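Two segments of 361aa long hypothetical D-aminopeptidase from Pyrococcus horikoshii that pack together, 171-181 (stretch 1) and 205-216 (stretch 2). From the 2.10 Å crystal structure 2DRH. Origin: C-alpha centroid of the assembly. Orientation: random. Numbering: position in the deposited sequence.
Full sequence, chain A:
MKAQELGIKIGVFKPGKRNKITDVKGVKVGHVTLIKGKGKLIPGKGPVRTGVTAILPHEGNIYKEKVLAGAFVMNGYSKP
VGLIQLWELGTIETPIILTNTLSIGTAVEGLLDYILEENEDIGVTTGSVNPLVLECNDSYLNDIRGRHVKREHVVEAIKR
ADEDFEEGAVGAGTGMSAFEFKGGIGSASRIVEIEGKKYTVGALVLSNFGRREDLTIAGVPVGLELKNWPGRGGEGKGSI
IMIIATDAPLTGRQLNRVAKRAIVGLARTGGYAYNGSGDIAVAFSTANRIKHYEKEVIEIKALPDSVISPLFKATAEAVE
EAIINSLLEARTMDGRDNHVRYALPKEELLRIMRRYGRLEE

Stretch 1, residues 171-181: GAGTGMSAFEF
Stretch 2, residues 205-216: VLSNFGRREDLT

What ties the two segments together most firmly? Arg212 (chi1 to chi4 176°, 61°, 70°, 68°) curls back over the type I' turn from Ala178 to Phe181. Its NE donates to Phe179 O at 3.0 Å and its NH2 to Glu180 O at 2.7 Å, while Arg212 N donates to Glu180 OE2 at 3.0 Å. The guanidinium lies flat on the Phe181 ring, centres 3.9 Å apart and planes at 11°, so its edge remains free for the carbonyls.

How is the backbone register set? Ser177 N donates almost linearly to Asn208 OD1 (2.8 Å, 178°), and Phe179 N donates to Phe209 O at 2.7 Å. CA atoms lie 4.6 Å apart for Ala178 and Asn208, and 4.3 Å for Phe179 and Arg212. Left-handed Phe179 (58/28) and Glu180 (63/27) form the turn's corner, closed by Phe181 N to Ala178 O at 2.9 Å.

What surrounds Phe179? Its ring (chi1 -63°, chi2 -72°) carries Leu215 CA over one face and Phe209 O over the other; Leu215 CD1 sits 3.6 Å from Phe179 CD2. Gly210 (84/146) leaves room: a CB there would clash with Phe179 CD1.

Where does packing finish? Leu206 (t, p) points toward stretch 1, its CD1 3.5 Å from Gly173 CA and 3.9 Å from Met176 CG.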

ATOM      1  N   GLY A 171      16.784  27.025  -9.593  1.00 21.94           N
ATOM      2  CA  GLY A 171      17.017  25.599  -9.447  1.00 20.34           C
ATOM      3  C   GLY A 171      16.001  24.772 -10.223  1.00 20.38           C
ATOM      4  O   GLY A 171      15.738  25.040 -11.398  1.00 20.97           O
ATOM      5  N   ALA A 172      15.423  23.767  -9.571  1.00 19.03           N
ATOM      6  CA  ALA A 172      14.436  22.921 -10.225  1.00 19.50           C
ATOM      7  C   ALA A 172      13.168  23.705 -10.572  1.00 19.42           C
ATOM      8  O   ALA A 172      12.408  23.307 -11.449  1.00 20.44           O
ATOM      9  CB  ALA A 172      14.096  21.732  -9.334  1.00 18.01           C
ATOM     10  N   GLY A 173      12.946  24.824  -9.894  1.00 20.12           N
ATOM     11  CA  GLY A 173      11.756  25.613 -10.171  1.00 21.09           C
ATOM     12  C   GLY A 173      11.866  26.524 -11.383  1.00 22.18           C
ATOM     13  O   GLY A 173      10.862  27.028 -11.888  1.00 22.43           O
ATOM     14  N   THR A 174      13.088  26.720 -11.859  1.00 22.71           N
ATOM     15  CA  THR A 174      13.362  27.599 -12.992  1.00 23.37           C
ATOM     16  C   THR A 174      12.282  27.704 -14.079  1.00 24.06           C
ATOM     17  O   THR A 174      11.773  28.792 -14.325  1.00 21.52           O
ATOM     18  CB  THR A 174      14.712  27.229 -13.649  1.00 24.30           C
ATOM     19  OG1 THR A 174      15.765  27.390 -12.683  1.00 24.71           O
ATOM     20  CG2 THR A 174      14.994  28.130 -14.849  1.00 24.26           C
ATOM     21  N   GLY A 175      11.918  26.594 -14.721  1.00 23.95           N
ATOM     22  CA  GLY A 175      10.917  26.679 -15.777  1.00 22.72           C
ATOM     23  C   GLY A 175       9.538  26.100 -15.505  1.00 23.30           C
ATOM     24  O   GLY A 175       8.832  25.735 -16.448  1.00 24.01           O
ATOM     25  N   MET A 176       9.142  26.031 -14.235  1.00 22.37           N
ATOM     26  CA  MET A 176       7.840  25.478 -13.849  1.00 22.81           C
ATOM     27  C   MET A 176       6.655  26.448 -13.951  1.00 22.92           C
ATOM     28  O   MET A 176       6.823  27.671 -13.942  1.00 24.57           O
ATOM     29  CB  MET A 176       7.912  24.932 -12.420  1.00 22.25           C
ATOM     30  CG  MET A 176       8.932  23.812 -12.219  1.00 24.66           C
ATOM     31  SD  MET A 176       8.626  22.327 -13.222  1.00 23.63           S
ATOM     32  CE  MET A 176      10.297  21.771 -13.535  1.00 24.80           C
ATOM     33  N   SER A 177       5.456  25.879 -14.043  1.00 23.21           N
ATOM     34  CA  SER A 177       4.216  26.640 -14.150  1.00 22.98           C
ATOM     35  C   SER A 177       3.236  26.189 -13.073  1.00 23.49           C
ATOM     36  O   SER A 177       3.100  24.998 -12.818  1.00 23.19           O
ATOM     37  CB  SER A 177       3.563  26.409 -15.520  1.00 23.36           C
ATOM     38  OG  SER A 177       4.439  26.751 -16.570  1.00 23.50           O
ATOM     39  N   ALA A 178       2.544  27.141 -12.452  1.00 25.16           N
ATOM     40  CA  ALA A 178       1.560  26.829 -11.418  1.00 23.97           C
ATOM     41  C   ALA A 178       0.351  27.748 -11.573  1.00 24.51           C
ATOM     42  O   ALA A 178       0.488  28.975 -11.532  1.00 23.83           O
ATOM     43  CB  ALA A 178       2.176  27.005 -10.034  1.00 24.00           C
ATOM     44  N   PHE A 179      -0.826  27.154 -11.764  1.00 22.29           N
ATOM     45  CA  PHE A 179      -2.055  27.927 -11.928  1.00 22.63           C
ATOM     46  C   PHE A 179      -1.934  28.880 -13.111  1.00 22.71           C
ATOM     47  O   PHE A 179      -2.558  29.939 -13.139  1.00 22.06           O
ATOM     48  CB  PHE A 179      -2.349  28.723 -10.651  1.00 21.56           C
ATOM     49  CG  PHE A 179      -2.589  27.860  -9.450  1.00 24.30           C
ATOM     50  CD1 PHE A 179      -3.769  27.127  -9.328  1.00 22.49           C
ATOM     51  CD2 PHE A 179      -1.621  27.747  -8.455  1.00 22.67           C
ATOM     52  CE1 PHE A 179      -3.981  26.293  -8.233  1.00 23.30           C
ATOM     53  CE2 PHE A 179      -1.824  26.915  -7.357  1.00 23.78           C
ATOM     54  CZ  PHE A 179      -3.004  26.187  -7.245  1.00 23.17           C
ATOM     55  N   GLU A 180      -1.119  28.489 -14.082  1.00 22.12           N
ATOM     56  CA  GLU A 180      -0.890  29.281 -15.281  1.00 24.40           C
ATOM     57  C   GLU A 180      -0.238  30.630 -15.012  1.00 23.25           C
ATOM     58  O   GLU A 180      -0.401  31.591 -15.762  1.00 23.96           O
ATOM     59  CB  GLU A 180      -2.186  29.415 -16.086  1.00 22.00           C
ATOM     60  CG  GLU A 180      -2.661  28.055 -16.558  1.00 23.79           C
ATOM     61  CD  GLU A 180      -3.940  28.096 -17.366  1.00 24.00           C
ATOM     62  OE1 GLU A 180      -3.908  28.563 -18.525  1.00 24.26           O
ATOM     63  OE2 GLU A 180      -4.975  27.655 -16.831  1.00 22.32           O
ATOM     64  N   PHE A 181       0.512  30.665 -13.918  1.00 24.91           N
ATOM     65  CA  PHE A 181       1.311  31.813 -13.514  1.00 22.68           C
ATOM     66  C   PHE A 181       2.677  31.146 -13.408  1.00 24.31           C
ATOM     67  O   PHE A 181       2.775  29.918 -13.530  1.00 23.04           O
ATOM     68  CB  PHE A 181       0.887  32.344 -12.144  1.00 23.18           C
ATOM     69  CG  PHE A 181      -0.398  33.129 -12.162  1.00 22.36           C
ATOM     70  CD1 PHE A 181      -0.509  34.290 -12.920  1.00 23.56           C
ATOM     71  CD2 PHE A 181      -1.485  32.726 -11.389  1.00 22.22           C
ATOM     72  CE1 PHE A 181      -1.688  35.046 -12.905  1.00 23.49           C
ATOM     73  CE2 PHE A 181      -2.666  33.471 -11.365  1.00 20.71           C
ATOM     74  CZ  PHE A 181      -2.768  34.633 -12.122  1.00 20.50           C
ATOM     75  N   VAL A 205       8.545  23.362  -1.469  1.00 20.21           N
ATOM     76  CA  VAL A 205       7.757  22.782  -2.537  1.00 20.02           C
ATOM     77  C   VAL A 205       8.238  23.213  -3.907  1.00 19.26           C
ATOM     78  O   VAL A 205       8.822  24.281  -4.070  1.00 19.73           O
ATOM     79  CB  VAL A 205       6.265  23.168  -2.412  1.00 18.81           C
ATOM     80  CG1 VAL A 205       5.728  22.771  -1.035  1.00 16.80           C
ATOM     81  CG2 VAL A 205       6.095  24.664  -2.659  1.00 19.76           C
ATOM     82  N   LEU A 206       7.988  22.353  -4.886  1.00 19.63           N
ATOM     83  CA  LEU A 206       8.325  22.608  -6.280  1.00 18.35           C
ATOM     84  C   LEU A 206       6.943  22.552  -6.904  1.00 19.12           C
ATOM     85  O   LEU A 206       6.407  21.471  -7.124  1.00 18.30           O
ATOM     86  CB  LEU A 206       9.217  21.488  -6.838  1.00 19.38           C
ATOM     87  CG  LEU A 206       9.545  21.545  -8.337  1.00 18.78           C
ATOM     88  CD1 LEU A 206      10.225  22.860  -8.659  1.00 17.30           C
ATOM     89  CD2 LEU A 206      10.432  20.370  -8.728  1.00 19.34           C
ATOM     90  N   SER A 207       6.357  23.721  -7.148  1.00 20.09           N
ATOM     91  CA  SER A 207       5.010  23.801  -7.694  1.00 22.07           C
ATOM     92  C   SER A 207       4.983  23.823  -9.207  1.00 21.72           C
ATOM     93  O   SER A 207       5.704  24.590  -9.840  1.00 22.04           O
ATOM     94  CB  SER A 207       4.304  25.048  -7.158  1.00 23.44           C
ATOM     95  OG  SER A 207       4.951  26.225  -7.616  1.00 26.69           O
ATOM     96  N   ASN A 208       4.123  22.995  -9.785  1.00 21.60           N
ATOM     97  CA  ASN A 208       4.011  22.924 -11.236  1.00 21.90           C
ATOM     98  C   ASN A 208       2.658  22.334 -11.605  1.00 21.12           C
ATOM     99  O   ASN A 208       2.564  21.473 -12.481  1.00 21.65           O
ATOM    100  CB  ASN A 208       5.141  22.052 -11.797  1.00 20.90           C
ATOM    101  CG  ASN A 208       5.167  22.033 -13.314  1.00 23.56           C
ATOM    102  OD1 ASN A 208       5.325  23.074 -13.961  1.00 22.92           O
ATOM    103  ND2 ASN A 208       5.006  20.849 -13.892  1.00 20.16           N
ATOM    104  N   PHE A 209       1.610  22.816 -10.943  1.00 22.37           N
ATOM    105  CA  PHE A 209       0.256  22.306 -11.164  1.00 22.44           C
ATOM    106  C   PHE A 209      -0.815  23.385 -11.180  1.00 22.70           C
ATOM    107  O   PHE A 209      -0.539  24.579 -11.023  1.00 22.93           O
ATOM    108  CB  PHE A 209      -0.120  21.336 -10.044  1.00 21.05           C
ATOM    109  CG  PHE A 209      -0.344  22.020  -8.713  1.00 18.73           C
ATOM    110  CD1 PHE A 209       0.738  22.413  -7.922  1.00 20.94           C
ATOM    111  CD2 PHE A 209      -1.632  22.325  -8.280  1.00 18.39           C
ATOM    112  CE1 PHE A 209       0.535  23.108  -6.710  1.00 18.84           C
ATOM    113  CE2 PHE A 209      -1.846  23.018  -7.074  1.00 21.44           C
ATOM    114  CZ  PHE A 209      -0.760  23.408  -6.292  1.00 19.33           C
ATOM    115  N   GLY A 210      -2.050  22.929 -11.366  1.00 24.17           N
ATOM    116  CA  GLY A 210      -3.204  23.806 -11.328  1.00 24.96           C
ATOM    117  C   GLY A 210      -3.644  24.599 -12.531  1.00 26.64           C
ATOM    118  O   GLY A 210      -2.831  25.038 -13.347  1.00 24.81           O
ATOM    119  N   ARG A 211      -4.963  24.760 -12.626  1.00 28.42           N
ATOM    120  CA  ARG A 211      -5.602  25.543 -13.679  1.00 30.83           C
ATOM    121  C   ARG A 211      -5.658  26.950 -13.095  1.00 30.77           C
ATOM    122  O   ARG A 211      -5.668  27.112 -11.872  1.00 31.43           O
ATOM    123  CB  ARG A 211      -7.034  25.058 -13.930  1.00 32.35           C
ATOM    124  CG  ARG A 211      -7.180  23.846 -14.825  1.00 34.47           C
ATOM    125  CD  ARG A 211      -8.571  23.255 -14.637  1.00 37.08           C
ATOM    126  NE  ARG A 211      -9.087  22.592 -15.830  1.00 39.91           N
ATOM    127  CZ  ARG A 211      -9.468  23.230 -16.933  1.00 41.59           C
ATOM    128  NH1 ARG A 211      -9.388  24.552 -17.000  1.00 42.64           N
ATOM    129  NH2 ARG A 211      -9.945  22.546 -17.965  1.00 43.45           N
ATOM    130  N   ARG A 212      -5.710  27.959 -13.953  1.00 28.81           N
ATOM    131  CA  ARG A 212      -5.749  29.339 -13.488  1.00 29.07           C
ATOM    132  C   ARG A 212      -6.855  29.608 -12.466  1.00 28.64           C
ATOM    133  O   ARG A 212      -6.610  30.219 -11.422  1.00 27.53           O
ATOM    134  CB  ARG A 212      -5.910  30.291 -14.683  1.00 28.97           C
ATOM    135  CG  ARG A 212      -6.065  31.757 -14.295  1.00 28.79           C
ATOM    136  CD  ARG A 212      -4.844  32.277 -13.545  1.00 27.62           C
ATOM    137  NE  ARG A 212      -3.672  32.406 -14.404  1.00 27.14           N
ATOM    138  CZ  ARG A 212      -3.565  33.290 -15.390  1.00 27.79           C
ATOM    139  NH1 ARG A 212      -4.560  34.130 -15.648  1.00 26.92           N
ATOM    140  NH2 ARG A 212      -2.465  33.330 -16.126  1.00 27.66           N
ATOM    141  N   GLU A 213      -8.063  29.139 -12.765  1.00 27.21           N
ATOM    142  CA  GLU A 213      -9.213  29.356 -11.896  1.00 28.60           C
ATOM    143  C   GLU A 213      -9.288  28.554 -10.601  1.00 27.92           C
ATOM    144  O   GLU A 213     -10.168  28.811  -9.775  1.00 27.60           O
ATOM    145  CB  GLU A 213     -10.513  29.153 -12.683  1.00 31.55           C
ATOM    146  CG  GLU A 213     -10.476  27.995 -13.667  1.00 37.67           C
ATOM    147  CD  GLU A 213      -9.455  28.220 -14.772  1.00 39.71           C
ATOM    148  OE1 GLU A 213      -9.524  29.277 -15.433  1.00 44.30           O
ATOM    149  OE2 GLU A 213      -8.586  27.347 -14.976  1.00 40.49           O
ATOM    150  N   ASP A 214      -8.396  27.588 -10.408  1.00 25.49           N
ATOM    151  CA  ASP A 214      -8.434  26.811  -9.176  1.00 25.19           C
ATOM    152  C   ASP A 214      -7.781  27.568  -8.014  1.00 25.36           C
ATOM    153  O   ASP A 214      -8.198  27.437  -6.864  1.00 25.21           O
ATOM    154  CB  ASP A 214      -7.718  25.467  -9.351  1.00 26.39           C
ATOM    155  CG  ASP A 214      -8.329  24.605 -10.449  1.00 26.97           C
ATOM    156  OD1 ASP A 214      -9.570  24.597 -10.603  1.00 25.93           O
ATOM    157  OD2 ASP A 214      -7.557  23.920 -11.148  1.00 28.97           O
ATOM    158  N   LEU A 215      -6.766  28.366  -8.330  1.00 24.59           N
ATOM    159  CA  LEU A 215      -6.013  29.121  -7.329  1.00 24.29           C
ATOM    160  C   LEU A 215      -6.837  29.674  -6.168  1.00 25.54           C
ATOM    161  O   LEU A 215      -7.734  30.507  -6.341  1.00 25.06           O
ATOM    162  CB  LEU A 215      -5.228  30.252  -8.011  1.00 22.40           C
ATOM    163  CG  LEU A 215      -4.289  31.089  -7.126  1.00 25.20           C
ATOM    164  CD1 LEU A 215      -3.319  30.193  -6.360  1.00 21.48           C
ATOM    165  CD2 LEU A 215      -3.529  32.074  -7.996  1.00 21.16           C
ATOM    166  N   THR A 216      -6.510  29.195  -4.972  1.00 25.21           N
ATOM    167  CA  THR A 216      -7.186  29.609  -3.754  1.00 24.46           C
ATOM    168  C   THR A 216      -6.133  30.095  -2.764  1.00 24.15           C
ATOM    169  O   THR A 216      -5.248  29.333  -2.376  1.00 21.20           O
ATOM    170  CB  THR A 216      -7.941  28.427  -3.140  1.00 24.50           C
ATOM    171  OG1 THR A 216      -8.739  27.806  -4.157  1.00 23.54           O
ATOM    172  CG2 THR A 216      -8.837  28.895  -1.998  1.00 24.52           C
TER
HETATM  173  O   HOH W   1      -0.137  25.811 -14.574  1.00 40.04           O